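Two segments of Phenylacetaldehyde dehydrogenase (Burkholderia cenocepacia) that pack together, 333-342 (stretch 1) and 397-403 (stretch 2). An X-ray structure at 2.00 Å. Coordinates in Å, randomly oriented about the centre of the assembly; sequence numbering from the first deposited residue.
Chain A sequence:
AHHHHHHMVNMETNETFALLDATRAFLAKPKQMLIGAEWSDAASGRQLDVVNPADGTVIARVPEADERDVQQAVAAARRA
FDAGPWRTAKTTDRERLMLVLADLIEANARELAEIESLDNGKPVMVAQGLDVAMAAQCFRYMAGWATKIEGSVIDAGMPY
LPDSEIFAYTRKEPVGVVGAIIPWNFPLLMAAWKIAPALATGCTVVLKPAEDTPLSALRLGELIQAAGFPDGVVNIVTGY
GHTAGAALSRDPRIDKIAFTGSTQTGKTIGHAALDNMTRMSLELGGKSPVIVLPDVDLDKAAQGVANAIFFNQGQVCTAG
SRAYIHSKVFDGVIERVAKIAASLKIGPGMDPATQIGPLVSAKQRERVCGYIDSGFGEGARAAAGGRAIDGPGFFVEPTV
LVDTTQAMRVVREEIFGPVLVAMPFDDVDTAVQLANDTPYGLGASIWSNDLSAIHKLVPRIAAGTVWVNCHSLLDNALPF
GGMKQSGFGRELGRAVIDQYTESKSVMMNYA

Stretch 1 333-342: VIERVAKIAA
Stretch 2 397-403: EPTVLVD

No hydrogen bond or salt bridge joins these two stretches: a helix lies over a strand and the contact is made almost wholly by aliphatic carbon, burying 264 Å² summed over both sides. All of 333-342 is helical, within a helix that extends beyond both ends of the stretch. Its phi/psi values run from -54 to -70° and from -23 to -49°, and its amide-to-carbonyl i-to-i-4 hydrogen bonds include V337 N to V333 O at 2.8 Å and A341 N to V337 O at 2.9 Å. In the second stretch, residues 399-402 form a strand, with phi between -107 and -128° and psi between 120 and 174°; P398 precedes it at -54/129°, and D403 follows it at 64/31°.

The two axes approach to 8.7 Å, with 153° between their N-to-C directions, so the elements run roughly antiparallel. The register is set by A341 and P398, whose CA atoms are 5.7 Å apart. From there the helix is read backward as the strand is read forward: A341 meets P398 and V400, V337 meets V400, and I334 meets V400 and V402. The spacing of 334, 337 and 341 keeps one helical face toward the strand, while strand alternation turns V400 and V402 toward the helix and T399 away.

At the close end, the small side chain of A341 allows near approach: its CB is 4.2 Å from P398 CB and 4.2 Å from V400 CG2. The backbone also touches here, with A341 O 3.8 Å from P398 CG, a van der Waals contact. The proline ring has a C-gamma exo pucker.

V400 is the centre of the packing, covered over 71 Å², the largest such area in either stretch. Its chi1 is t (179°). V400 CG2 meets V337 CG1 at 4.1 Å as well as the A341 methyl, whereas V400 CG1 lies 4.3 Å from I334 CD1. V337 is also t (168°). These separations fit methyl groups in apolar contact, where excluding water rather than directional bonding favours association.

I334 completes the far end. Its chi1 of -143° lies between wells and its chi2 is p (67°); I334 CG1 reaches V402 CG1 at 4.0 Å, with V402 in the m rotamer (-60°).

Polar groups make no bond across this contact; some of them, such as E397 OE1 and D403 OD2, bond elsewhere in the structure. T399, with chi1 m (-62°), donates from OG1 to E397 O at 2.7 Å, at the start of the strand. On the helix, R336 NH1 and E335 OE1 form a long 4.0 Å salt bridge, purely electrostatic because the oxygen lies well out of the guanidinium plane.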

# COMPACT_ATOMS: atom_id res chain seq x y z
N VAL A 333 8.57 40.50 1.15
CA VAL A 333 7.73 39.44 1.71
C VAL A 333 8.16 39.07 3.15
O VAL A 333 7.35 39.05 4.07
CB VAL A 333 7.71 38.21 0.81
CG1 VAL A 333 6.96 37.06 1.47
CG2 VAL A 333 7.04 38.54 -0.52
N ILE A 334 9.45 38.86 3.36
CA ILE A 334 9.94 38.45 4.65
C ILE A 334 9.75 39.54 5.73
O ILE A 334 9.40 39.24 6.89
CB ILE A 334 11.40 37.93 4.56
CG1 ILE A 334 11.63 36.79 5.49
CG2 ILE A 334 12.39 39.03 4.91
CD1 ILE A 334 10.83 35.55 5.10
N GLU A 335 9.97 40.79 5.36
CA GLU A 335 9.72 41.89 6.27
C GLU A 335 8.28 41.82 6.74
O GLU A 335 8.01 41.86 7.94
CB GLU A 335 10.04 43.17 5.57
CG GLU A 335 9.73 44.46 6.31
CD GLU A 335 9.44 45.63 5.35
OE1 GLU A 335 8.33 45.76 4.75
OE2 GLU A 335 10.36 46.43 5.19
N ARG A 336 7.36 41.62 5.81
CA ARG A 336 5.95 41.52 6.15
C ARG A 336 5.63 40.28 7.00
O ARG A 336 4.84 40.37 7.94
CB ARG A 336 5.08 41.52 4.90
CG ARG A 336 5.02 42.87 4.19
CD ARG A 336 4.46 42.67 2.79
NE ARG A 336 4.15 43.92 2.13
CZ ARG A 336 5.06 44.71 1.57
NH1 ARG A 336 6.36 44.39 1.58
NH2 ARG A 336 4.68 45.84 0.99
N VAL A 337 6.22 39.14 6.66
CA VAL A 337 5.99 37.89 7.44
C VAL A 337 6.47 38.02 8.89
O VAL A 337 5.79 37.62 9.82
CB VAL A 337 6.69 36.70 6.76
CG1 VAL A 337 6.71 35.50 7.67
CG2 VAL A 337 6.03 36.38 5.41
N ALA A 338 7.63 38.62 9.10
CA ALA A 338 8.13 38.88 10.46
C ALA A 338 7.18 39.78 11.26
O ALA A 338 6.97 39.55 12.47
CB ALA A 338 9.49 39.50 10.40
N LYS A 339 6.65 40.83 10.63
CA LYS A 339 5.69 41.73 11.31
C LYS A 339 4.45 40.94 11.72
O LYS A 339 3.95 41.09 12.82
CB LYS A 339 5.31 42.95 10.45
N ILE A 340 3.97 40.07 10.82
CA ILE A 340 2.80 39.24 11.11
C ILE A 340 3.11 38.31 12.30
O ILE A 340 2.34 38.24 13.24
CB ILE A 340 2.34 38.42 9.88
CG1 ILE A 340 1.75 39.38 8.84
CG2 ILE A 340 1.29 37.36 10.26
CD1 ILE A 340 1.71 38.84 7.41
N ALA A 341 4.25 37.63 12.24
CA ALA A 341 4.65 36.74 13.30
C ALA A 341 4.66 37.41 14.68
O ALA A 341 4.14 36.87 15.67
CB ALA A 341 6.01 36.16 12.99
N ALA A 342 5.29 38.58 14.75
CA ALA A 342 5.44 39.31 16.01
C ALA A 342 4.11 39.86 16.48
O ALA A 342 3.94 40.08 17.67
CB ALA A 342 6.44 40.46 15.87
N GLU A 397 7.38 31.23 20.95
CA GLU A 397 7.14 32.34 20.00
C GLU A 397 7.15 31.90 18.55
O GLU A 397 7.99 31.08 18.17
CB GLU A 397 8.22 33.37 20.14
CG GLU A 397 8.23 34.06 21.47
CD GLU A 397 9.28 35.12 21.52
OE1 GLU A 397 10.32 34.99 20.82
OE2 GLU A 397 9.05 36.07 22.27
N PRO A 398 6.21 32.40 17.75
CA PRO A 398 6.30 32.22 16.32
C PRO A 398 7.66 32.74 15.89
O PRO A 398 8.02 33.86 16.22
CB PRO A 398 5.19 33.10 15.75
CG PRO A 398 4.22 33.23 16.86
CD PRO A 398 5.04 33.21 18.11
N THR A 399 8.39 31.92 15.15
CA THR A 399 9.77 32.16 14.86
C THR A 399 10.06 32.09 13.36
O THR A 399 9.63 31.14 12.67
CB THR A 399 10.62 31.13 15.63
OG1 THR A 399 10.40 31.34 17.02
CG2 THR A 399 12.07 31.31 15.36
N VAL A 400 10.75 33.10 12.85
CA VAL A 400 11.16 33.13 11.45
C VAL A 400 12.67 33.24 11.38
O VAL A 400 13.26 34.19 11.92
CB VAL A 400 10.56 34.34 10.71
CG1 VAL A 400 11.02 34.39 9.25
CG2 VAL A 400 9.04 34.27 10.77
N LEU A 401 13.30 32.25 10.75
CA LEU A 401 14.73 32.19 10.61
C LEU A 401 15.14 32.49 9.19
O LEU A 401 14.57 31.94 8.23
CB LEU A 401 15.24 30.80 11.00
CG LEU A 401 14.95 30.33 12.44
CD1 LEU A 401 15.46 28.93 12.68
CD2 LEU A 401 15.59 31.30 13.42
N VAL A 402 16.14 33.37 9.06
CA VAL A 402 16.76 33.70 7.78
C VAL A 402 18.26 33.45 7.83
O VAL A 402 18.80 33.10 8.87
CB VAL A 402 16.48 35.15 7.36
CG1 VAL A 402 14.99 35.37 7.22
CG2 VAL A 402 17.09 36.15 8.34
N ASP A 403 18.92 33.61 6.69
CA ASP A 403 20.35 33.30 6.54
C ASP A 403 20.57 31.83 6.76
O ASP A 403 21.62 31.40 7.24
CB ASP A 403 21.24 34.10 7.50
CG ASP A 403 21.15 35.61 7.29
OD1 ASP A 403 20.79 36.06 6.20
OD2 ASP A 403 21.49 36.33 8.25